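Local coordinates for cytochrome c family protein (Geobacter sulfurreducens, PDB 3OUQ), which probably transfers electrons through a chain of covalently bound c-type hemes, this piece being the N-terminal hexaheme half of a dodecaheme cytochrome linked to iron reduction, at residues 49-53 / 113-117. Coordinates in Å, arbitrary orientation, origin at the centre of the assembly. Numbering follows the deposited sequence.
Sequences MLDME and RTCHS. With HEC (heme c), chain E.
L50 lays its CD2 methyl over the backbone of S117, with L50 CD2 3.9 Å from S117 CA. These two residues set the register, their CA atoms 6.1 Å apart. Segment 49-53 is one helical turn, closed by E53 N to M49 O at 2.9 Å. Residues 113-116 form a second turn, closed by S117 N to R113 O at 2.8 Å; S117 then leaves helical geometry. E53 (m, t) extends its carboxylate to both ends of that turn. E53 OE1 accepts from S117 OG at 2.6 Å and from R113 NE at 3.1 Å. E53 OE2 accepts from R113 NH2 at 3.2 Å, completing a bidentate salt bridge. C115 and H116 belong to a CXXCH heme c motif: C115 SG bonds HEC CAC at 1.8 Å and H116 NE2 binds FE at 2.0 Å, with H101 as the other axial ligand. M49 and H80 ligate another heme. The charged, hydrogen-bonded contact thus ties together heme-ligating turns from the two cytochrome c7-type domains.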
# COMPACT_ATOMS: atom_id res chain seq x y z
N MET A 49 1.55 3.98 -4.43
CA MET A 49 2.51 3.11 -5.09
C MET A 49 2.21 3.01 -6.58
O MET A 49 3.13 2.90 -7.38
CB MET A 49 2.51 1.74 -4.45
CG MET A 49 3.08 1.72 -3.04
SD MET A 49 4.73 2.47 -2.86
CE MET A 49 5.57 1.79 -4.29
N LEU A 50 0.94 3.05 -6.96
CA LEU A 50 0.60 3.00 -8.38
C LEU A 50 1.16 4.25 -9.05
O LEU A 50 1.62 4.20 -10.19
CB LEU A 50 -0.92 2.94 -8.60
CG LEU A 50 -1.56 1.55 -8.60
CD1 LEU A 50 -2.98 1.65 -9.11
CD2 LEU A 50 -0.75 0.61 -9.48
N ASP A 51 1.10 5.39 -8.36
CA ASP A 51 1.63 6.62 -8.93
C ASP A 51 3.11 6.43 -9.18
O ASP A 51 3.63 6.86 -10.21
CB ASP A 51 1.44 7.80 -7.97
CG ASP A 51 -0.00 8.23 -7.86
OD1 ASP A 51 -0.68 8.34 -8.90
OD2 ASP A 51 -0.46 8.49 -6.73
N MET A 52 3.79 5.78 -8.24
CA MET A 52 5.22 5.53 -8.38
C MET A 52 5.48 4.58 -9.54
O MET A 52 6.48 4.72 -10.25
CB MET A 52 5.80 4.96 -7.08
CG MET A 52 5.66 5.92 -5.91
SD MET A 52 6.72 5.56 -4.51
CE MET A 52 5.65 6.03 -3.19
N GLU A 53 4.57 3.63 -9.74
CA GLU A 53 4.71 2.69 -10.84
C GLU A 53 4.58 3.48 -12.13
O GLU A 53 5.11 3.09 -13.16
CB GLU A 53 3.62 1.60 -10.79
CG GLU A 53 3.62 0.78 -9.52
CD GLU A 53 2.87 -0.54 -9.65
OE1 GLU A 53 2.69 -1.23 -8.62
OE2 GLU A 53 2.47 -0.91 -10.78
N ARG A 113 1.36 -6.75 -4.23
CA ARG A 113 0.76 -5.95 -5.28
C ARG A 113 -0.60 -6.48 -5.73
O ARG A 113 -1.34 -5.76 -6.40
CB ARG A 113 1.72 -5.84 -6.47
CG ARG A 113 2.99 -5.07 -6.15
CD ARG A 113 3.89 -4.93 -7.35
NE ARG A 113 3.22 -4.23 -8.44
CZ ARG A 113 3.02 -4.76 -9.64
NH1 ARG A 113 3.44 -6.00 -9.90
NH2 ARG A 113 2.41 -4.06 -10.58
N THR A 114 -0.91 -7.72 -5.35
CA THR A 114 -2.19 -8.33 -5.70
C THR A 114 -3.32 -7.40 -5.28
O THR A 114 -4.35 -7.31 -5.95
CB THR A 114 -2.45 -9.67 -4.97
OG1 THR A 114 -1.27 -10.48 -4.96
CG2 THR A 114 -3.55 -10.43 -5.67
N CYS A 115 -3.12 -6.73 -4.16
CA CYS A 115 -4.12 -5.81 -3.66
C CYS A 115 -3.68 -4.38 -3.91
O CYS A 115 -4.36 -3.61 -4.58
CB CYS A 115 -4.32 -6.01 -2.16
SG CYS A 115 -4.73 -7.72 -1.67
N HIS A 116 -2.51 -4.04 -3.38
CA HIS A 116 -1.98 -2.69 -3.50
C HIS A 116 -1.82 -2.13 -4.91
O HIS A 116 -1.80 -0.92 -5.09
CB HIS A 116 -0.69 -2.62 -2.70
CG HIS A 116 -0.91 -2.76 -1.23
ND1 HIS A 116 -1.51 -1.79 -0.45
CD2 HIS A 116 -0.67 -3.80 -0.40
CE1 HIS A 116 -1.62 -2.28 0.79
NE2 HIS A 116 -1.12 -3.49 0.88
N SER A 117 -1.72 -3.00 -5.91
CA SER A 117 -1.58 -2.54 -7.29
C SER A 117 -2.83 -2.91 -8.07
O SER A 117 -2.83 -2.91 -9.30
CB SER A 117 -0.37 -3.18 -7.97
OG SER A 117 0.85 -2.68 -7.43
FE HEC E . -1.23 -4.40 2.63
CHA HEC E . -2.43 -1.63 4.31
CHB HEC E . 1.94 -3.06 2.76
CHC HEC E . -0.03 -7.24 1.19
CHD HEC E . -4.40 -5.23 1.81
NA HEC E . -0.45 -2.70 3.34
C1A HEC E . -1.08 -1.70 4.06
C2A HEC E . -0.17 -0.59 4.30
C3A HEC E . 1.06 -0.94 3.81
C4A HEC E . 0.88 -2.26 3.22
CMA HEC E . 2.36 -0.15 3.97
CAA HEC E . -0.56 0.72 4.94
CBA HEC E . -0.83 1.79 3.92
CGA HEC E . -1.15 3.12 4.57
O1A HEC E . -1.26 4.13 3.85
O2A HEC E . -1.31 3.15 5.81
NB HEC E . 0.56 -5.06 2.16
C1B HEC E . 1.78 -4.39 2.33
C2B HEC E . 2.89 -5.26 2.01
C3B HEC E . 2.36 -6.47 1.64
C4B HEC E . 0.90 -6.31 1.68
CMB HEC E . 4.35 -4.89 2.10
CAB HEC E . 3.12 -7.74 1.26
CBB HEC E . 3.89 -8.42 2.38
NC HEC E . -2.06 -5.90 1.68
C1C HEC E . -1.43 -7.03 1.15
C2C HEC E . -2.41 -7.89 0.51
C3C HEC E . -3.61 -7.29 0.63
C4C HEC E . -3.39 -6.06 1.36
CMC HEC E . -2.16 -9.22 -0.15
CAC HEC E . -4.96 -7.80 0.12
CBC HEC E . -5.34 -9.23 0.51
ND HEC E . -3.03 -3.63 3.06
C1D HEC E . -4.25 -4.14 2.68
C2D HEC E . -5.34 -3.39 3.28
C3D HEC E . -4.79 -2.33 3.90
C4D HEC E . -3.36 -2.50 3.81
CMD HEC E . -6.82 -3.78 3.36
CAD HEC E . -5.48 -1.07 4.40
CBD HEC E . -5.81 -0.25 3.18
CGD HEC E . -5.83 1.23 3.47
O1D HEC E . -4.78 1.75 3.92
O2D HEC E . -6.89 1.87 3.24